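Local structure of O-methyltransferase (Bacillus halodurans, 2GPY) at residues 15-20 and 42-47; 108-113 and 122-127; 190-193 and 198-201. The protein probably transfers a methyl group from S-adenosylmethionine to a hydroxyl group of a substrate not yet identified. All coordinates share one frame; numbering follows the deposited sequence.

Contact 1. Residues 15-20 and 42-47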
ATOM      1  N   GLN B  15     -17.651   6.381   1.949  1.00 60.41           N
ATOM      2  CA  GLN B  15     -16.418   7.122   2.234  1.00 58.42           C
ATOM      3  C   GLN B  15     -15.883   7.893   1.012  1.00 58.87           C
ATOM      4  O   GLN B  15     -14.879   7.497   0.403  1.00 58.72           O
ATOM      5  CB  GLN B  15     -15.345   6.179   2.806  1.00 58.46           C
ATOM      6  CG  GLN B  15     -14.237   6.902   3.579  1.00 56.11           C
ATOM      7  CD  GLN B  15     -13.125   5.979   4.080  1.00 55.63           C
ATOM      8  OE1 GLN B  15     -12.339   6.369   4.940  1.00 48.05           O
ATOM      9  NE2 GLN B  15     -13.046   4.767   3.533  1.00 51.97           N
ATOM     10  N   ILE B  16     -16.549   9.000   0.669  1.00 58.47           N
ATOM     11  CA  ILE B  16     -16.245   9.766  -0.553  1.00 58.07           C
ATOM     12  C   ILE B  16     -16.407  11.278  -0.337  1.00 57.18           C
ATOM     13  O   ILE B  16     -17.507  11.738  -0.039  1.00 57.83           O
ATOM     14  CB  ILE B  16     -17.144   9.321  -1.751  1.00 58.11           C
ATOM     15  CG1 ILE B  16     -18.643   9.433  -1.409  1.00 59.16           C
ATOM     16  CG2 ILE B  16     -16.816   7.896  -2.179  1.00 58.34           C
ATOM     17  CD1 ILE B  16     -19.602   9.133  -2.584  1.00 58.76           C
ATOM     18  N   PRO B  17     -15.313  12.054  -0.470  1.00 56.07           N
ATOM     19  CA  PRO B  17     -15.411  13.522  -0.487  1.00 55.01           C
ATOM     20  C   PRO B  17     -15.694  14.100  -1.879  1.00 53.99           C
ATOM     21  O   PRO B  17     -15.293  13.510  -2.880  1.00 53.19           O
ATOM     22  CB  PRO B  17     -14.022  13.977  -0.034  1.00 55.20           C
ATOM     23  CG  PRO B  17     -13.128  12.782  -0.167  1.00 55.19           C
ATOM     24  CD  PRO B  17     -13.922  11.593  -0.593  1.00 55.83           C
ATOM     25  N   ALA B  18     -16.360  15.257  -1.928  1.00 52.74           N
ATOM     26  CA  ALA B  18     -16.640  15.941  -3.202  1.00 51.53           C
ATOM     27  C   ALA B  18     -15.369  16.282  -3.987  1.00 50.37           C
ATOM     28  O   ALA B  18     -14.330  16.647  -3.416  1.00 49.82           O
ATOM     29  CB  ALA B  18     -17.478  17.199  -2.977  1.00 52.14           C
ATOM     30  N   ARG B  19     -15.452  16.128  -5.303  1.00 49.01           N
ATOM     31  CA  ARG B  19     -14.346  16.480  -6.175  1.00 47.73           C
ATOM     32  C   ARG B  19     -14.599  17.916  -6.662  1.00 46.94           C
ATOM     33  O   ARG B  19     -15.682  18.458  -6.456  1.00 46.43           O
ATOM     34  CB  ARG B  19     -14.243  15.487  -7.348  1.00 47.56           C
ATOM     35  CG  ARG B  19     -13.559  14.110  -7.057  1.00 45.37           C
ATOM     36  CD  ARG B  19     -14.447  13.145  -6.277  1.00 42.51           C
ATOM     37  NE  ARG B  19     -15.670  12.795  -7.004  1.00 40.42           N
ATOM     38  CZ  ARG B  19     -16.870  12.634  -6.448  1.00 42.05           C
ATOM     39  NH1 ARG B  19     -17.040  12.797  -5.138  1.00 40.75           N
ATOM     40  NH2 ARG B  19     -17.914  12.326  -7.210  1.00 41.09           N
ATOM     41  N   ASP B  20     -13.593  18.538  -7.263  1.00 46.64           N
ATOM     42  CA  ASP B  20     -13.782  19.794  -8.002  1.00 46.76           C
ATOM     43  C   ASP B  20     -14.930  19.601  -9.001  1.00 45.58           C
ATOM     44  O   ASP B  20     -15.052  18.530  -9.608  1.00 45.31           O
ATOM     45  CB  ASP B  20     -12.461  20.171  -8.701  1.00 47.63           C
ATOM     46  CG  ASP B  20     -12.629  21.205  -9.834  1.00 50.58           C
ATOM     47  OD1 ASP B  20     -13.543  22.062  -9.805  1.00 55.48           O
ATOM     48  OD2 ASP B  20     -11.805  21.160 -10.771  1.00 55.30           O
ATOM     49  N   GLY B  42     -12.813   2.658  -5.698  1.00 40.11           N
ATOM     50  CA  GLY B  42     -11.473   2.175  -6.069  1.00 40.11           C
ATOM     51  C   GLY B  42     -10.487   3.321  -6.267  1.00 41.12           C
ATOM     52  O   GLY B  42      -9.305   3.224  -5.900  1.00 40.61           O
HETATM   53  N   MSE B  43     -10.966   4.397  -6.889  1.00 40.07           N
HETATM   54  CA  MSE B  43     -10.097   5.530  -7.198  1.00 39.88           C
HETATM   55  C   MSE B  43      -9.637   6.178  -5.897  1.00 39.20           C
HETATM   56  O   MSE B  43      -8.465   6.514  -5.744  1.00 37.92           O
HETATM   57  CB  MSE B  43     -10.822   6.558  -8.107  1.00 40.01           C
HETATM   58  CG  MSE B  43     -10.015   7.858  -8.217  1.00 42.60           C
HETATM   59 SE   MSE B  43      -8.371   7.516  -9.227  1.00 58.52          SE
HETATM   60  CE  MSE B  43      -8.993   7.554 -10.456  1.00 20.82           C
ATOM     61  N   GLU B  44     -10.563   6.393  -4.964  1.00 39.07           N
ATOM     62  CA  GLU B  44     -10.197   7.054  -3.711  1.00 40.93           C
ATOM     63  C   GLU B  44      -9.173   6.211  -2.944  1.00 40.73           C
ATOM     64  O   GLU B  44      -8.208   6.736  -2.369  1.00 39.25           O
ATOM     65  CB  GLU B  44     -11.431   7.326  -2.851  1.00 41.07           C
ATOM     66  CG  GLU B  44     -12.375   8.367  -3.480  1.00 45.31           C
ATOM     67  CD  GLU B  44     -11.771   9.789  -3.542  1.00 48.82           C
ATOM     68  OE1 GLU B  44     -10.894  10.122  -2.717  1.00 49.30           O
ATOM     69  OE2 GLU B  44     -12.189  10.573  -4.418  1.00 50.87           O
ATOM     70  N   SER B  45      -9.407   4.905  -2.925  1.00 40.61           N
ATOM     71  CA  SER B  45      -8.455   3.985  -2.283  1.00 40.62           C
ATOM     72  C   SER B  45      -7.118   3.976  -2.966  1.00 40.47           C
ATOM     73  O   SER B  45      -6.076   4.032  -2.285  1.00 40.51           O
ATOM     74  CB  SER B  45      -9.033   2.571  -2.206  1.00 41.77           C
ATOM     75  OG  SER B  45     -10.005   2.559  -1.193  1.00 43.02           O
ATOM     76  N   LEU B  46      -7.119   3.930  -4.295  1.00 39.91           N
ATOM     77  CA  LEU B  46      -5.871   3.964  -5.041  1.00 40.66           C
ATOM     78  C   LEU B  46      -5.081   5.228  -4.756  1.00 39.94           C
ATOM     79  O   LEU B  46      -3.865   5.175  -4.576  1.00 40.69           O
ATOM     80  CB  LEU B  46      -6.089   3.833  -6.556  1.00 41.47           C
ATOM     81  CG  LEU B  46      -4.794   3.595  -7.340  1.00 45.12           C
ATOM     82  CD1 LEU B  46      -4.242   2.203  -6.962  1.00 51.66           C
ATOM     83  CD2 LEU B  46      -4.963   3.727  -8.827  1.00 50.94           C
ATOM     84  N   LEU B  47      -5.755   6.373  -4.759  1.00 37.49           N
ATOM     85  CA  LEU B  47      -5.039   7.634  -4.554  1.00 36.91           C
ATOM     86  C   LEU B  47      -4.417   7.653  -3.154  1.00 37.30           C
ATOM     87  O   LEU B  47      -3.286   8.133  -2.937  1.00 38.10           O
ATOM     88  CB  LEU B  47      -6.025   8.795  -4.698  1.00 36.15           C
ATOM     89  CG  LEU B  47      -6.539   8.970  -6.134  1.00 34.41           C
ATOM     90  CD1 LEU B  47      -7.586  10.060  -6.069  1.00 37.27           C
ATOM     91  CD2 LEU B  47      -5.384   9.351  -7.104  1.00 38.11           C
TER

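Contact 2. Residues 108-113 and 122-127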
ATOM      1  N   GLU B 108       2.283  14.250 -18.989  1.00 35.90           N
ATOM      2  CA  GLU B 108       2.731  14.172 -20.388  1.00 37.67           C
ATOM      3  C   GLU B 108       1.872  13.125 -21.106  1.00 37.37           C
ATOM      4  O   GLU B 108       1.891  11.963 -20.740  1.00 36.38           O
ATOM      5  CB  GLU B 108       4.213  13.779 -20.480  1.00 37.65           C
ATOM      6  CG  GLU B 108       4.712  13.695 -21.939  1.00 39.35           C
ATOM      7  CD  GLU B 108       6.161  13.227 -22.079  1.00 40.72           C
ATOM      8  OE1 GLU B 108       6.852  12.996 -21.059  1.00 45.55           O
ATOM      9  OE2 GLU B 108       6.614  13.095 -23.238  1.00 45.84           O
ATOM     10  N   LEU B 109       1.117  13.539 -22.114  1.00 35.75           N
ATOM     11  CA  LEU B 109       0.232  12.599 -22.783  1.00 35.56           C
ATOM     12  C   LEU B 109       0.836  12.183 -24.111  1.00 35.27           C
ATOM     13  O   LEU B 109       1.213  13.022 -24.930  1.00 36.01           O
ATOM     14  CB  LEU B 109      -1.157  13.207 -23.040  1.00 35.97           C
ATOM     15  CG  LEU B 109      -1.962  13.643 -21.823  1.00 36.81           C
ATOM     16  CD1 LEU B 109      -3.340  14.131 -22.327  1.00 37.62           C
ATOM     17  CD2 LEU B 109      -2.104  12.468 -20.824  1.00 37.17           C
ATOM     18  N   LEU B 110       0.899  10.882 -24.317  1.00 35.01           N
ATOM     19  CA  LEU B 110       1.433  10.348 -25.540  1.00 35.16           C
ATOM     20  C   LEU B 110       0.288   9.707 -26.314  1.00 35.26           C
ATOM     21  O   LEU B 110      -0.550   8.998 -25.765  1.00 35.33           O
ATOM     22  CB  LEU B 110       2.545   9.337 -25.256  1.00 35.47           C
ATOM     23  CG  LEU B 110       3.815   9.863 -24.560  1.00 36.49           C
ATOM     24  CD1 LEU B 110       4.827   8.740 -24.408  1.00 37.83           C
ATOM     25  CD2 LEU B 110       4.424  11.016 -25.333  1.00 38.34           C
ATOM     26  N   PHE B 111       0.241  10.017 -27.593  1.00 35.10           N
ATOM     27  CA  PHE B 111      -0.726   9.425 -28.454  1.00 34.33           C
ATOM     28  C   PHE B 111      -0.034   8.327 -29.221  1.00 34.67           C
ATOM     29  O   PHE B 111       0.841   8.597 -30.049  1.00 35.06           O
ATOM     30  CB  PHE B 111      -1.242  10.479 -29.418  1.00 34.58           C
ATOM     31  CG  PHE B 111      -2.089   9.926 -30.498  1.00 34.25           C
ATOM     32  CD1 PHE B 111      -3.204   9.152 -30.190  1.00 32.56           C
ATOM     33  CD2 PHE B 111      -1.782  10.180 -31.841  1.00 35.09           C
ATOM     34  CE1 PHE B 111      -4.009   8.641 -31.223  1.00 36.56           C
ATOM     35  CE2 PHE B 111      -2.570   9.668 -32.845  1.00 35.80           C
ATOM     36  CZ  PHE B 111      -3.694   8.893 -32.528  1.00 35.09           C
ATOM     37  N   GLY B 112      -0.475   7.097 -29.018  1.00 34.73           N
ATOM     38  CA  GLY B 112       0.096   6.002 -29.785  1.00 35.47           C
ATOM     39  C   GLY B 112      -0.318   4.675 -29.241  1.00 36.02           C
ATOM     40  O   GLY B 112      -1.002   4.597 -28.237  1.00 34.52           O
ATOM     41  N   ASP B 113       0.110   3.621 -29.923  1.00 36.66           N
ATOM     42  CA  ASP B 113      -0.073   2.264 -29.444  1.00 38.96           C
ATOM     43  C   ASP B 113       1.075   1.930 -28.490  1.00 38.87           C
ATOM     44  O   ASP B 113       2.239   1.897 -28.911  1.00 38.98           O
ATOM     45  CB  ASP B 113      -0.038   1.321 -30.652  1.00 40.12           C
ATOM     46  CG  ASP B 113      -0.350  -0.127 -30.288  1.00 43.07           C
ATOM     47  OD1 ASP B 113       0.097  -0.615 -29.232  1.00 48.12           O
ATOM     48  OD2 ASP B 113      -1.033  -0.782 -31.104  1.00 49.78           O
ATOM     49  N   GLU B 122      11.709   3.477 -23.112  1.00 49.00           N
ATOM     50  CA  GLU B 122      12.979   3.047 -22.542  1.00 49.71           C
ATOM     51  C   GLU B 122      13.898   4.230 -22.283  1.00 49.66           C
ATOM     52  O   GLU B 122      14.723   4.184 -21.372  1.00 50.53           O
ATOM     53  CB  GLU B 122      13.672   2.040 -23.462  1.00 49.73           C
ATOM     54  CG  GLU B 122      13.287   0.595 -23.201  1.00 51.31           C
ATOM     55  CD  GLU B 122      13.269  -0.250 -24.464  1.00 54.49           C
ATOM     56  OE1 GLU B 122      14.183  -0.102 -25.302  1.00 54.77           O
ATOM     57  OE2 GLU B 122      12.334  -1.068 -24.620  1.00 55.82           O
ATOM     58  N   LEU B 123      13.746   5.284 -23.083  1.00 49.62           N
ATOM     59  CA  LEU B 123      14.585   6.483 -22.981  1.00 49.35           C
ATOM     60  C   LEU B 123      14.341   7.248 -21.678  1.00 48.71           C
ATOM     61  O   LEU B 123      15.244   7.911 -21.174  1.00 48.33           O
ATOM     62  CB  LEU B 123      14.383   7.421 -24.194  1.00 49.49           C
ATOM     63  CG  LEU B 123      14.686   7.001 -25.651  1.00 50.30           C
ATOM     64  CD1 LEU B 123      14.584   8.201 -26.608  1.00 48.43           C
ATOM     65  CD2 LEU B 123      16.045   6.323 -25.814  1.00 49.97           C
ATOM     66  N   TYR B 124      13.125   7.139 -21.131  1.00 47.56           N
ATOM     67  CA  TYR B 124      12.747   7.863 -19.926  1.00 46.86           C
ATOM     68  C   TYR B 124      13.396   7.251 -18.685  1.00 46.39           C
ATOM     69  O   TYR B 124      13.720   6.066 -18.672  1.00 45.83           O
ATOM     70  CB  TYR B 124      11.217   7.830 -19.732  1.00 46.54           C
ATOM     71  CG  TYR B 124      10.398   8.709 -20.671  1.00 46.98           C
ATOM     72  CD1 TYR B 124      10.450   8.530 -22.054  1.00 47.84           C
ATOM     73  CD2 TYR B 124       9.530   9.687 -20.165  1.00 46.81           C
ATOM     74  CE1 TYR B 124       9.690   9.323 -22.918  1.00 47.11           C
ATOM     75  CE2 TYR B 124       8.759  10.485 -21.021  1.00 45.94           C
ATOM     76  CZ  TYR B 124       8.842  10.294 -22.386  1.00 47.04           C
ATOM     77  OH  TYR B 124       8.097  11.071 -23.239  1.00 47.33           O
ATOM     78  N   PRO B 125      13.545   8.051 -17.616  1.00 46.33           N
ATOM     79  CA  PRO B 125      14.044   7.481 -16.367  1.00 45.95           C
ATOM     80  C   PRO B 125      13.040   6.455 -15.853  1.00 44.99           C
ATOM     81  O   PRO B 125      11.863   6.505 -16.231  1.00 45.05           O
ATOM     82  CB  PRO B 125      14.098   8.685 -15.416  1.00 46.46           C
ATOM     83  CG  PRO B 125      13.995   9.894 -16.278  1.00 46.26           C
ATOM     84  CD  PRO B 125      13.248   9.490 -17.501  1.00 46.42           C
ATOM     85  N   LEU B 126      13.496   5.534 -15.012  1.00 43.85           N
ATOM     86  CA  LEU B 126      12.618   4.496 -14.464  1.00 41.83           C
ATOM     87  C   LEU B 126      11.441   5.121 -13.709  1.00 41.00           C
ATOM     88  O   LEU B 126      11.551   6.199 -13.132  1.00 40.22           O
ATOM     89  CB  LEU B 126      13.400   3.544 -13.545  1.00 42.61           C
ATOM     90  CG  LEU B 126      14.487   2.639 -14.139  1.00 41.91           C
ATOM     91  CD1 LEU B 126      15.207   1.892 -13.036  1.00 42.21           C
ATOM     92  CD2 LEU B 126      13.923   1.660 -15.182  1.00 42.65           C
ATOM     93  N   PHE B 127      10.305   4.431 -13.752  1.00 39.00           N
ATOM     94  CA  PHE B 127       9.093   4.847 -13.088  1.00 38.26           C
ATOM     95  C   PHE B 127       8.966   4.172 -11.716  1.00 37.48           C
ATOM     96  O   PHE B 127       9.465   3.078 -11.518  1.00 38.20           O
ATOM     97  CB  PHE B 127       7.901   4.500 -13.994  1.00 37.99           C
ATOM     98  CG  PHE B 127       7.851   5.323 -15.252  1.00 36.27           C
ATOM     99  CD1 PHE B 127       7.267   6.590 -15.243  1.00 37.40           C
ATOM    100  CD2 PHE B 127       8.434   4.853 -16.445  1.00 37.98           C
ATOM    101  CE1 PHE B 127       7.228   7.392 -16.426  1.00 38.80           C
ATOM    102  CE2 PHE B 127       8.401   5.637 -17.629  1.00 38.97           C
ATOM    103  CZ  PHE B 127       7.797   6.910 -17.610  1.00 38.79           C
TER

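Contact 3. Residues 190-193 and 198-201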
ATOM      1  N   TRP B 190      -1.366 -16.013 -13.589  1.00 46.51           N
ATOM      2  CA  TRP B 190      -0.051 -15.702 -14.181  1.00 46.63           C
ATOM      3  C   TRP B 190       0.540 -14.522 -13.445  1.00 46.27           C
ATOM      4  O   TRP B 190       1.742 -14.459 -13.220  1.00 45.75           O
ATOM      5  CB  TRP B 190      -0.134 -15.421 -15.698  1.00 47.68           C
ATOM      6  CG  TRP B 190      -0.739 -14.098 -16.044  1.00 49.32           C
ATOM      7  CD1 TRP B 190      -2.025 -13.862 -16.435  1.00 51.06           C
ATOM      8  CD2 TRP B 190      -0.087 -12.807 -16.007  1.00 50.57           C
ATOM      9  NE1 TRP B 190      -2.217 -12.501 -16.641  1.00 52.69           N
ATOM     10  CE2 TRP B 190      -1.045 -11.839 -16.387  1.00 51.13           C
ATOM     11  CE3 TRP B 190       1.212 -12.380 -15.694  1.00 49.42           C
ATOM     12  CZ2 TRP B 190      -0.745 -10.472 -16.455  1.00 50.55           C
ATOM     13  CZ3 TRP B 190       1.504 -11.014 -15.765  1.00 50.71           C
ATOM     14  CH2 TRP B 190       0.528 -10.084 -16.141  1.00 49.30           C
ATOM     15  N   LEU B 191      -0.322 -13.596 -13.046  1.00 45.74           N
ATOM     16  CA  LEU B 191       0.133 -12.417 -12.351  1.00 45.98           C
ATOM     17  C   LEU B 191       0.647 -12.814 -10.973  1.00 46.37           C
ATOM     18  O   LEU B 191       1.720 -12.383 -10.549  1.00 45.99           O
ATOM     19  CB  LEU B 191      -1.014 -11.408 -12.214  1.00 45.94           C
ATOM     20  CG  LEU B 191      -0.612 -10.153 -11.452  1.00 45.39           C
ATOM     21  CD1 LEU B 191       0.582  -9.448 -12.134  1.00 44.64           C
ATOM     22  CD2 LEU B 191      -1.824  -9.224 -11.349  1.00 47.12           C
ATOM     23  N   LEU B 192      -0.121 -13.659 -10.286  1.00 46.72           N
ATOM     24  CA  LEU B 192       0.184 -13.994  -8.897  1.00 47.31           C
ATOM     25  C   LEU B 192       1.474 -14.806  -8.711  1.00 47.65           C
ATOM     26  O   LEU B 192       2.063 -14.776  -7.617  1.00 48.64           O
ATOM     27  CB  LEU B 192      -1.019 -14.676  -8.245  1.00 48.10           C
ATOM     28  CG  LEU B 192      -2.238 -13.743  -8.175  1.00 48.30           C
ATOM     29  CD1 LEU B 192      -3.535 -14.490  -7.865  1.00 50.09           C
ATOM     30  CD2 LEU B 192      -2.010 -12.598  -7.204  1.00 49.87           C
ATOM     31  N   GLU B 193       1.918 -15.511  -9.757  1.00 46.54           N
ATOM     32  CA  GLU B 193       3.119 -16.362  -9.669  1.00 45.85           C
ATOM     33  C   GLU B 193       4.310 -15.906 -10.534  1.00 44.33           C
ATOM     34  O   GLU B 193       5.327 -16.608 -10.649  1.00 43.21           O
ATOM     35  CB  GLU B 193       2.777 -17.840  -9.908  1.00 46.40           C
ATOM     36  CG  GLU B 193       2.147 -18.190 -11.243  1.00 47.79           C
ATOM     37  CD  GLU B 193       1.876 -19.694 -11.368  1.00 48.41           C
ATOM     38  OE1 GLU B 193       1.666 -20.370 -10.326  1.00 51.97           O
ATOM     39  OE2 GLU B 193       1.883 -20.215 -12.509  1.00 51.72           O
ATOM     40  N   ASP B 198       6.041  -9.269  -6.042  1.00 38.44           N
ATOM     41  CA  ASP B 198       5.371  -9.673  -4.854  1.00 38.98           C
ATOM     42  C   ASP B 198       3.968  -9.100  -5.048  1.00 38.77           C
ATOM     43  O   ASP B 198       3.776  -7.903  -4.918  1.00 37.22           O
ATOM     44  CB  ASP B 198       6.059  -8.935  -3.726  1.00 40.49           C
ATOM     45  CG  ASP B 198       5.846  -9.564  -2.443  1.00 44.26           C
ATOM     46  OD1 ASP B 198       4.684  -9.970  -2.181  1.00 49.90           O
ATOM     47  OD2 ASP B 198       6.844  -9.642  -1.701  1.00 48.85           O
ATOM     48  N   THR B 199       2.996  -9.935  -5.376  1.00 38.42           N
ATOM     49  CA  THR B 199       1.673  -9.413  -5.776  1.00 39.68           C
ATOM     50  C   THR B 199       0.573  -9.828  -4.803  1.00 39.91           C
ATOM     51  O   THR B 199       0.477 -11.002  -4.427  1.00 40.36           O
ATOM     52  CB  THR B 199       1.304  -9.867  -7.213  1.00 39.45           C
ATOM     53  OG1 THR B 199       2.269  -9.358  -8.143  1.00 39.84           O
ATOM     54  CG2 THR B 199      -0.107  -9.359  -7.619  1.00 40.14           C
ATOM     55  N   ARG B 200      -0.238  -8.864  -4.383  0.50 40.26           N
ATOM     56  CA  ARG B 200      -1.456  -9.151  -3.625  0.50 40.36           C
ATOM     57  C   ARG B 200      -2.620  -8.435  -4.279  0.50 40.94           C
ATOM     58  O   ARG B 200      -2.432  -7.407  -4.950  0.50 40.48           O
ATOM     59  CB  ARG B 200      -1.330  -8.717  -2.162  0.50 40.21           C
ATOM     60  CG  ARG B 200      -0.112  -9.312  -1.467  0.50 40.63           C
ATOM     61  CD  ARG B 200      -0.408  -9.727  -0.051  0.50 40.84           C
ATOM     62  NE  ARG B 200      -0.981 -11.066  -0.007  0.50 42.55           N
ATOM     63  CZ  ARG B 200      -2.220 -11.345   0.373  0.50 41.30           C
ATOM     64  NH1 ARG B 200      -3.038 -10.376   0.760  0.50 41.69           N
ATOM     65  NH2 ARG B 200      -2.636 -12.604   0.371  0.50 38.80           N
ATOM     66  N   ILE B 201      -3.820  -8.988  -4.098  1.00 41.33           N
ATOM     67  CA  ILE B 201      -5.040  -8.370  -4.643  1.00 42.11           C
ATOM     68  C   ILE B 201      -5.827  -7.767  -3.508  1.00 42.97           C
ATOM     69  O   ILE B 201      -6.137  -8.475  -2.549  1.00 42.41           O
ATOM     70  CB  ILE B 201      -5.947  -9.395  -5.374  1.00 43.51           C
ATOM     71  CG1 ILE B 201      -5.208  -9.975  -6.613  1.00 41.87           C
ATOM     72  CG2 ILE B 201      -7.275  -8.687  -5.796  1.00 43.00           C
ATOM     73  CD1 ILE B 201      -5.863 -11.160  -7.202  1.00 48.00           C
TER
HETATM   74  O   HOH W   1       3.580 -11.474  -9.000  1.00 36.76           O
HETATM   75  O   HOH W   2       3.507 -12.739  -5.870  1.00 42.96           O

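Contact 1. Residues 15-20 and 42-47
Two bent side chains pass each other at a slant here: Arg19 has CG beside its backbone N and folds back at chi2 and chi3, while Glu44 bends at chi2 (-67°), which brings its carboxylate beside Pro17 and Arg19. The contact lays the loop between helices 9-13 and 21-32 against helix 40-53, in the N-terminal part of a Rossmann-like O-methyltransferase fold. Contact is light, a CH2 carbon of each loop residue against a carboxylate oxygen: Pro17 CD lies 4.0 Å from Glu44 OE1, and Arg19 CD lies 3.9 Å from Glu44 OE2. The guanidinium and carboxylate planes stand 69° apart, and Arg19 NE remains 4.9 Å from Glu44 OE2, too far for a salt bridge, though the opposite charges may still attract weakly. Each has a salt-bridge partner of its own, Glu44 in Arg71 of helix 67-75 and Arg19 in Glu27 of helix 21-32. Arg200 of the second subunit packs on Glu44, and Gln15 bonds that subunit's Arg200 and Ile201, which puts the loop at the dimer interface. The fold in Arg19 also closes a bond within the loop: NH1 donates to Pro17 O at 2.9 Å, with the oxygen in the guanidinium plane but NH1 42° out of the carbonyl plane.

Contact 2. Residues 108-113 and 122-127
Glu108 and Tyr124 come from opposite directions and are joined by one short hydrogen bond, Tyr124 OH donating to Glu108 OE2 at 2.5 Å. The hydroxyl comes from above the carboxylate plane, 36° out of it. The second oxygen, Glu108 OE1, lies near the plane of the ring at its edge, 3.2 Å from Tyr124 CE2, so the carboxylate sits at the ring edge beside the hydroxyl, with Glu108 CD in the ring plane, and covers no face. Carboxylate and ring planes are 30° apart. Leu110, two residues along the same strand, adds a loose van der Waals touch, its CD1 lying 4.2 Å from Tyr124 OH.

Glu108 spans the distance with a fully stretched chain, CG opposite the backbone N (chi1 -180°) and no bend at chi2; the nearest CA atoms of the two segments, those of Glu108 and Tyr124, are 11.8 Å apart. The backbone of Glu108 is held in the parallel part of the mixed sheet by hydrogen bonds to Ile81 and Ser83 of strand 80-85, and Val82 of that strand touches both Glu108 and Tyr124. Arg57 touches the tyrosine too and fixes the loop beyond it, bonding Pro125 O and Leu126 O and making a cation-pi contact with Phe127. The bridge thus ties strand 107-111, at the edge of the Rossmann-like sheet, to the loop that leads from helix 118-122 into strand 127-133.

Were Glu108 replaced by an alanine, Tyr124 OH would probably lose its carboxylate mate and the ring would be freer to swing away from the strand. If the carboxylate is ionised, as is likely at the protein surface, it would probably polarise the phenol O-H.

Contact 3. Residues 190-193 and 198-201
Thr199 OG1 is gripped by a water that also bonds Leu191 O, both at 2.6 Å, and by the hydroxyl of Ser211 on the adjoining strand 208-213. The water bridges a gap too wide for a direct bond, as Leu191 O stands 3.9 Å from Thr199 OG1. A second water joins the next carbonyl to the backbone of the same threonine, bonding Leu192 O at 3.0 Å and accepting from Thr199 N at 2.9 Å. Two successive helix carbonyls are thereby linked to one strand residue.

Beside these bridges the contact is apolar. The methyl group of Thr199 carries much of it: with CG2 opposite the backbone N and OG1 beside it (chi1 -61°), the hydroxyl reaches the first water while CG2 packs against both leucines, 3.8 Å from Leu192 CD2 and 3.9 Å from Leu191 CG. Leu192 crosses Thr199 at about a right angle, and crosses Ile201 in the same manner, its two methyls meeting Ile201 CD1, with CD2 at 4.1 Å.

The arrangement is a short helix joined by a short connection to the strand that follows it, and packed on one face of that strand. Leu191 reaches inward to Tyr139 and Phe143 of helix 139-146 and to Ala209 and Ser211 of strand 208-213, whereas Tyr11 of the second subunit packs on Leu192 and Ile201. Helix 189-193 therefore lies against strands 197-202 and 208-213, the antiparallel end of the Rossmann-like sheet, beside helix 139-146 and at the dimer interface.

Overall arrangement
The three contacts lie 25 to 26 Å apart between centres and do not touch. Contacts 2 and 3 reach the same sheet at its two outermost strands within the chain, 107-111 and 197-202, while contact 1 joins a loop to a helix. Contact 2 is a surface contact resting on one short direct hydrogen bond; contacts 1 and 3 are partly buried and have no direct hydrogen bond across them. Contact 1 sets charged side chains near each other without pairing them, each being matched by a residue of another helix, and contact 3 combines methyl packing with water bridges. Both touch the second subunit, where Arg200 and Ile201 of one chain meet Gln15 of the other, whereas no other chain of the assembly touches contact 2.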